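Long-range contact in endoglucanase A (Clostridium acetobutylicum, PDB 3IK2), which probably hydrolyses internal beta-1,4-glucosidic linkages of cellulose and related beta-glucans as a glycoside hydrolase family 44 endoglucanase: residues P307-S319 with C325-S337. Numbering follows the deposited sequence.
Sequences PRSLWDSTYTEDS and CKWGLPLIPKVKS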
loop_
_atom_site.group_PDB
_atom_site.type_symbol
_atom_site.label_atom_id
_atom_site.label_comp_id
_atom_site.label_asym_id
_atom_site.label_seq_id
_atom_site.Cartn_x
_atom_site.Cartn_y
_atom_site.Cartn_z
ATOM N N PRO A 307 7.327 11.270 5.491
ATOM C CA PRO A 307 7.725 10.430 4.356
ATOM C C PRO A 307 9.245 10.360 4.117
ATOM O O PRO A 307 9.710 9.426 3.443
ATOM C CB PRO A 307 7.000 11.090 3.174
ATOM C CG PRO A 307 5.803 11.700 3.789
ATOM C CD PRO A 307 6.344 12.286 5.064
ATOM N N ARG A 308 10.013 11.340 4.636
ATOM C CA ARG A 308 11.465 11.278 4.525
ATOM C C ARG A 308 12.062 10.020 5.220
ATOM O O ARG A 308 13.098 9.516 4.790
ATOM C CB ARG A 308 12.122 12.580 5.025
ATOM C CG ARG A 308 12.017 13.754 4.029
ATOM C CD ARG A 308 12.388 15.100 4.628
ATOM N NE ARG A 308 13.821 15.181 4.873
ATOM C CZ ARG A 308 14.421 16.094 5.626
ATOM N NH1 ARG A 308 13.712 17.044 6.236
ATOM N NH2 ARG A 308 15.742 16.033 5.784
ATOM N N SER A 309 11.403 9.485 6.252
ATOM C CA SER A 309 11.909 8.241 6.898
ATOM C C SER A 309 11.898 7.014 5.980
ATOM O O SER A 309 12.507 5.988 6.281
ATOM C CB SER A 309 11.174 7.944 8.205
ATOM O OG SER A 309 11.435 8.984 9.150
ATOM N N LEU A 310 11.181 7.115 4.862
ATOM C CA LEU A 310 11.181 6.035 3.877
ATOM C C LEU A 310 12.455 6.011 3.010
ATOM O O LEU A 310 12.816 4.971 2.507
ATOM C CB LEU A 310 9.949 6.166 2.976
ATOM C CG LEU A 310 8.557 6.017 3.565
ATOM C CD1 LEU A 310 7.477 6.465 2.551
ATOM C CD2 LEU A 310 8.369 4.556 3.972
ATOM N N TRP A 311 13.132 7.146 2.830
ATOM C CA TRP A 311 14.199 7.223 1.804
ATOM C C TRP A 311 15.490 8.001 2.171
ATOM O O TRP A 311 16.511 7.756 1.559
ATOM C CB TRP A 311 13.635 7.806 0.493
ATOM C CG TRP A 311 13.294 9.298 0.599
ATOM C CD1 TRP A 311 12.076 9.844 0.929
ATOM C CD2 TRP A 311 14.181 10.409 0.387
ATOM N NE1 TRP A 311 12.154 11.212 0.932
ATOM C CE2 TRP A 311 13.438 11.585 0.608
ATOM C CE3 TRP A 311 15.532 10.523 0.015
ATOM C CZ2 TRP A 311 14.004 12.872 0.467
ATOM C CZ3 TRP A 311 16.106 11.806 -0.099
ATOM C CH2 TRP A 311 15.340 12.956 0.125
ATOM N N ASP A 312 15.417 8.912 3.144
ATOM C CA ASP A 312 16.428 9.969 3.414
ATOM C C ASP A 312 17.298 9.638 4.642
ATOM O O ASP A 312 16.828 9.698 5.773
ATOM C CB ASP A 312 15.674 11.306 3.622
ATOM C CG ASP A 312 16.579 12.495 3.955
ATOM O OD1 ASP A 312 17.803 12.405 3.804
ATOM O OD2 ASP A 312 16.039 13.546 4.384
ATOM N N SER A 313 18.568 9.321 4.422
ATOM C CA SER A 313 19.474 8.922 5.497
ATOM C C SER A 313 19.880 10.074 6.408
ATOM O O SER A 313 20.430 9.871 7.486
ATOM C CB SER A 313 20.715 8.214 4.937
ATOM O OG SER A 313 21.615 9.140 4.355
ATOM N N THR A 314 19.579 11.297 5.983
ATOM C CA THR A 314 19.890 12.484 6.751
ATOM C C THR A 314 18.748 12.915 7.669
ATOM O O THR A 314 18.889 13.841 8.453
ATOM C CB THR A 314 20.298 13.651 5.832
ATOM O OG1 THR A 314 19.153 14.111 5.100
ATOM C CG2 THR A 314 21.403 13.213 4.867
ATOM N N TYR A 315 17.619 12.227 7.598
ATOM C CA TYR A 315 16.469 12.654 8.362
ATOM C C TYR A 315 16.280 11.776 9.564
ATOM O O TYR A 315 16.254 10.556 9.427
ATOM C CB TYR A 315 15.193 12.637 7.501
ATOM C CG TYR A 315 14.010 13.061 8.295
ATOM C CD1 TYR A 315 13.849 14.387 8.672
ATOM C CD2 TYR A 315 13.038 12.139 8.695
ATOM C CE1 TYR A 315 12.758 14.794 9.422
ATOM C CE2 TYR A 315 11.926 12.554 9.451
ATOM C CZ TYR A 315 11.809 13.875 9.811
ATOM O OH TYR A 315 10.730 14.300 10.566
ATOM N N THR A 316 16.108 12.405 10.729
ATOM C CA THR A 316 15.784 11.709 11.989
ATOM C C THR A 316 14.372 12.066 12.469
ATOM O O THR A 316 14.025 13.257 12.660
ATOM C CB THR A 316 16.801 12.007 13.128
ATOM O OG1 THR A 316 18.116 11.702 12.677
ATOM C CG2 THR A 316 16.528 11.115 14.325
ATOM N N GLU A 317 13.553 11.040 12.656
ATOM C CA GLU A 317 12.174 11.269 13.061
ATOM C C GLU A 317 12.095 11.078 14.561
ATOM O O GLU A 317 12.916 10.369 15.126
ATOM C CB GLU A 317 11.193 10.330 12.328
ATOM C CG GLU A 317 11.128 8.897 12.870
ATOM C CD GLU A 317 10.094 8.029 12.167
ATOM O OE1 GLU A 317 9.774 8.345 10.996
ATOM O OE2 GLU A 317 9.613 7.037 12.780
ATOM N N ASP A 318 11.122 11.738 15.188
ATOM C CA ASP A 318 10.830 11.552 16.595
ATOM C C ASP A 318 9.921 10.358 16.807
ATOM O O ASP A 318 8.696 10.476 16.770
ATOM C CB ASP A 318 10.187 12.812 17.158
ATOM C CG ASP A 318 9.936 12.734 18.653
ATOM O OD1 ASP A 318 10.292 11.715 19.318
ATOM O OD2 ASP A 318 9.363 13.726 19.156
ATOM N N SER A 319 10.535 9.200 17.032
ATOM C CA SER A 319 9.786 7.985 17.343
ATOM C C SER A 319 10.713 6.984 18.065
ATOM O O SER A 319 11.946 7.180 18.123
ATOM C CB SER A 319 9.205 7.388 16.043
ATOM O OG SER A 319 10.239 6.896 15.201
ATOM N N CYS A 325 16.026 1.989 16.767
ATOM C CA CYS A 325 16.313 1.145 15.607
ATOM C C CYS A 325 16.771 1.960 14.383
ATOM O O CYS A 325 16.289 1.737 13.270
ATOM C CB CYS A 325 15.105 0.250 15.282
ATOM S SG CYS A 325 14.434 -0.603 16.720
ATOM N N LYS A 326 17.701 2.892 14.616
ATOM C CA LYS A 326 18.289 3.737 13.577
ATOM C C LYS A 326 18.808 2.902 12.449
ATOM O O LYS A 326 18.798 3.344 11.296
ATOM C CB LYS A 326 19.468 4.585 14.110
ATOM C CG LYS A 326 19.047 5.812 14.843
ATOM C CD LYS A 326 20.199 6.532 15.537
ATOM C CE LYS A 326 19.629 7.368 16.677
ATOM N NZ LYS A 326 18.530 8.295 16.137
ATOM N N TRP A 327 19.268 1.697 12.774
ATOM C CA TRP A 327 19.769 0.781 11.745
ATOM C C TRP A 327 18.725 0.425 10.661
ATOM O O TRP A 327 19.109 0.038 9.532
ATOM C CB TRP A 327 20.348 -0.492 12.371
ATOM C CG TRP A 327 19.382 -1.198 13.297
ATOM C CD1 TRP A 327 19.315 -1.069 14.647
ATOM C CD2 TRP A 327 18.331 -2.118 12.929
ATOM N NE1 TRP A 327 18.312 -1.849 15.148
ATOM C CE2 TRP A 327 17.685 -2.502 14.116
ATOM C CE3 TRP A 327 17.867 -2.644 11.708
ATOM C CZ2 TRP A 327 16.596 -3.398 14.128
ATOM C CZ3 TRP A 327 16.793 -3.530 11.730
ATOM C CH2 TRP A 327 16.182 -3.909 12.932
ATOM N N GLY A 328 17.436 0.536 11.004
ATOM C CA GLY A 328 16.343 0.164 10.094
ATOM C C GLY A 328 15.755 1.296 9.254
ATOM O O GLY A 328 14.757 1.101 8.535
ATOM N N LEU A 329 16.350 2.488 9.376
ATOM C CA LEU A 329 15.906 3.671 8.643
ATOM C C LEU A 329 17.095 4.288 7.866
ATOM O O LEU A 329 18.216 4.241 8.342
ATOM C CB LEU A 329 15.275 4.693 9.592
ATOM C CG LEU A 329 13.958 4.294 10.280
ATOM C CD1 LEU A 329 13.398 5.448 11.209
ATOM C CD2 LEU A 329 12.882 3.809 9.275
ATOM N N PRO A 330 16.859 4.839 6.658
ATOM C CA PRO A 330 15.562 4.996 6.006
ATOM C C PRO A 330 14.976 3.657 5.565
ATOM O O PRO A 330 15.712 2.785 5.142
ATOM C CB PRO A 330 15.895 5.888 4.800
ATOM C CG PRO A 330 17.312 5.519 4.453
ATOM C CD PRO A 330 17.944 5.404 5.833
ATOM N N LEU A 331 13.649 3.512 5.651
ATOM C CA LEU A 331 13.019 2.196 5.447
ATOM C C LEU A 331 13.232 1.530 4.078
ATOM O O LEU A 331 13.581 0.332 4.020
ATOM C CB LEU A 331 11.506 2.210 5.800
ATOM C CG LEU A 331 10.778 0.845 5.845
ATOM C CD1 LEU A 331 11.325 -0.109 6.948
ATOM C CD2 LEU A 331 9.262 1.034 5.985
ATOM N N ILE A 332 12.983 2.255 2.985
ATOM C CA ILE A 332 13.049 1.595 1.685
ATOM C C ILE A 332 14.471 1.123 1.283
ATOM O O ILE A 332 14.614 -0.009 0.826
ATOM C CB ILE A 332 12.330 2.398 0.535
ATOM C CG1 ILE A 332 10.821 2.493 0.814
ATOM C CG2 ILE A 332 12.605 1.734 -0.848
ATOM C CD1 ILE A 332 10.052 3.476 -0.139
ATOM N N PRO A 333 15.516 1.986 1.435
ATOM C CA PRO A 333 16.887 1.486 1.190
ATOM C C PRO A 333 17.295 0.259 2.043
ATOM O O PRO A 333 18.000 -0.617 1.560
ATOM C CB PRO A 333 17.770 2.716 1.510
ATOM C CG PRO A 333 16.882 3.898 1.125
ATOM C CD PRO A 333 15.517 3.443 1.693
ATOM N N LYS A 334 16.838 0.205 3.285
ATOM C CA LYS A 334 17.079 -0.929 4.178
ATOM C C LYS A 334 16.407 -2.194 3.715
ATOM O O LYS A 334 16.992 -3.265 3.743
ATOM C CB LYS A 334 16.569 -0.592 5.564
ATOM C CG LYS A 334 17.664 -0.244 6.593
ATOM C CD LYS A 334 18.802 0.555 6.035
ATOM C CE LYS A 334 18.298 1.936 5.617
ATOM N NZ LYS A 334 19.377 2.911 5.425
ATOM N N VAL A 335 15.157 -2.062 3.296
ATOM C CA VAL A 335 14.387 -3.191 2.853
ATOM C C VAL A 335 14.945 -3.661 1.508
ATOM O O VAL A 335 15.048 -4.848 1.254
ATOM C CB VAL A 335 12.893 -2.843 2.773
ATOM C CG1 VAL A 335 12.126 -3.950 2.080
ATOM C CG2 VAL A 335 12.322 -2.610 4.158
ATOM N N LYS A 336 15.300 -2.712 0.659
ATOM C CA LYS A 336 15.894 -2.959 -0.653
ATOM C C LYS A 336 17.238 -3.693 -0.561
ATOM O O LYS A 336 17.478 -4.625 -1.295
ATOM C CB LYS A 336 16.044 -1.622 -1.371
ATOM C CG LYS A 336 15.634 -1.642 -2.816
ATOM C CD LYS A 336 14.149 -1.467 -2.973
ATOM C CE LYS A 336 13.719 -2.191 -4.212
ATOM N NZ LYS A 336 12.424 -1.710 -4.727
ATOM N N SER A 337 18.104 -3.282 0.357
ATOM C CA SER A 337 19.316 -4.042 0.699
ATOM C C SER A 337 19.036 -5.484 1.154
ATOM O O SER A 337 19.733 -6.435 0.736
ATOM C CB SER A 337 20.093 -3.307 1.804
ATOM O OG SER A 337 20.782 -4.225 2.633
HETATM O O HOH W 1 18.235 7.698 8.710
#
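The backbones meet where L310 passes L331 with their CA atoms 4.5 Å apart, and two successive carbonyls of the loop receive the first two amides of helix 331-342. L331 N donates to S309 O at 2.8 Å, in the carbonyl plane and nearly straight (163°), while I332 N reaches L310 O at 2.8 Å, tilted from that plane. Neither amide has a partner within its own helix, so the loop supplies the acceptors at this N-terminus. P330, which follows a cis peptide bond, lays its ring against the turning backbone: CB lies 3.4 Å from W311 C, and CD faces the CA and CB of S313. Its CA also makes a CH···O contact with S309 O. Among the buried side chains, L310 CD2 meets L331 CD2 at 4.2 Å and L310 CB meets I332 CD1; both leucines continue onto W278 of barrel strand 273-278. With chi1 at -66° the L329 branch swings away from its own carbonyl, and CD2 comes to 3.7 Å from S309 O. Within the loop, R308 grips D312 OD2 side-on through NE and NH2, and D312 OD1 accepts T314 N in an Asx turn; E317 joins the hydroxyls of S309 and S319 through its two carboxylate oxygens. The first two amides of helix 331-342 are thus met by carbonyls from beyond helix 320-324, within the long excursion between strands 273-278 and 347-353 of the TIM-like barrel.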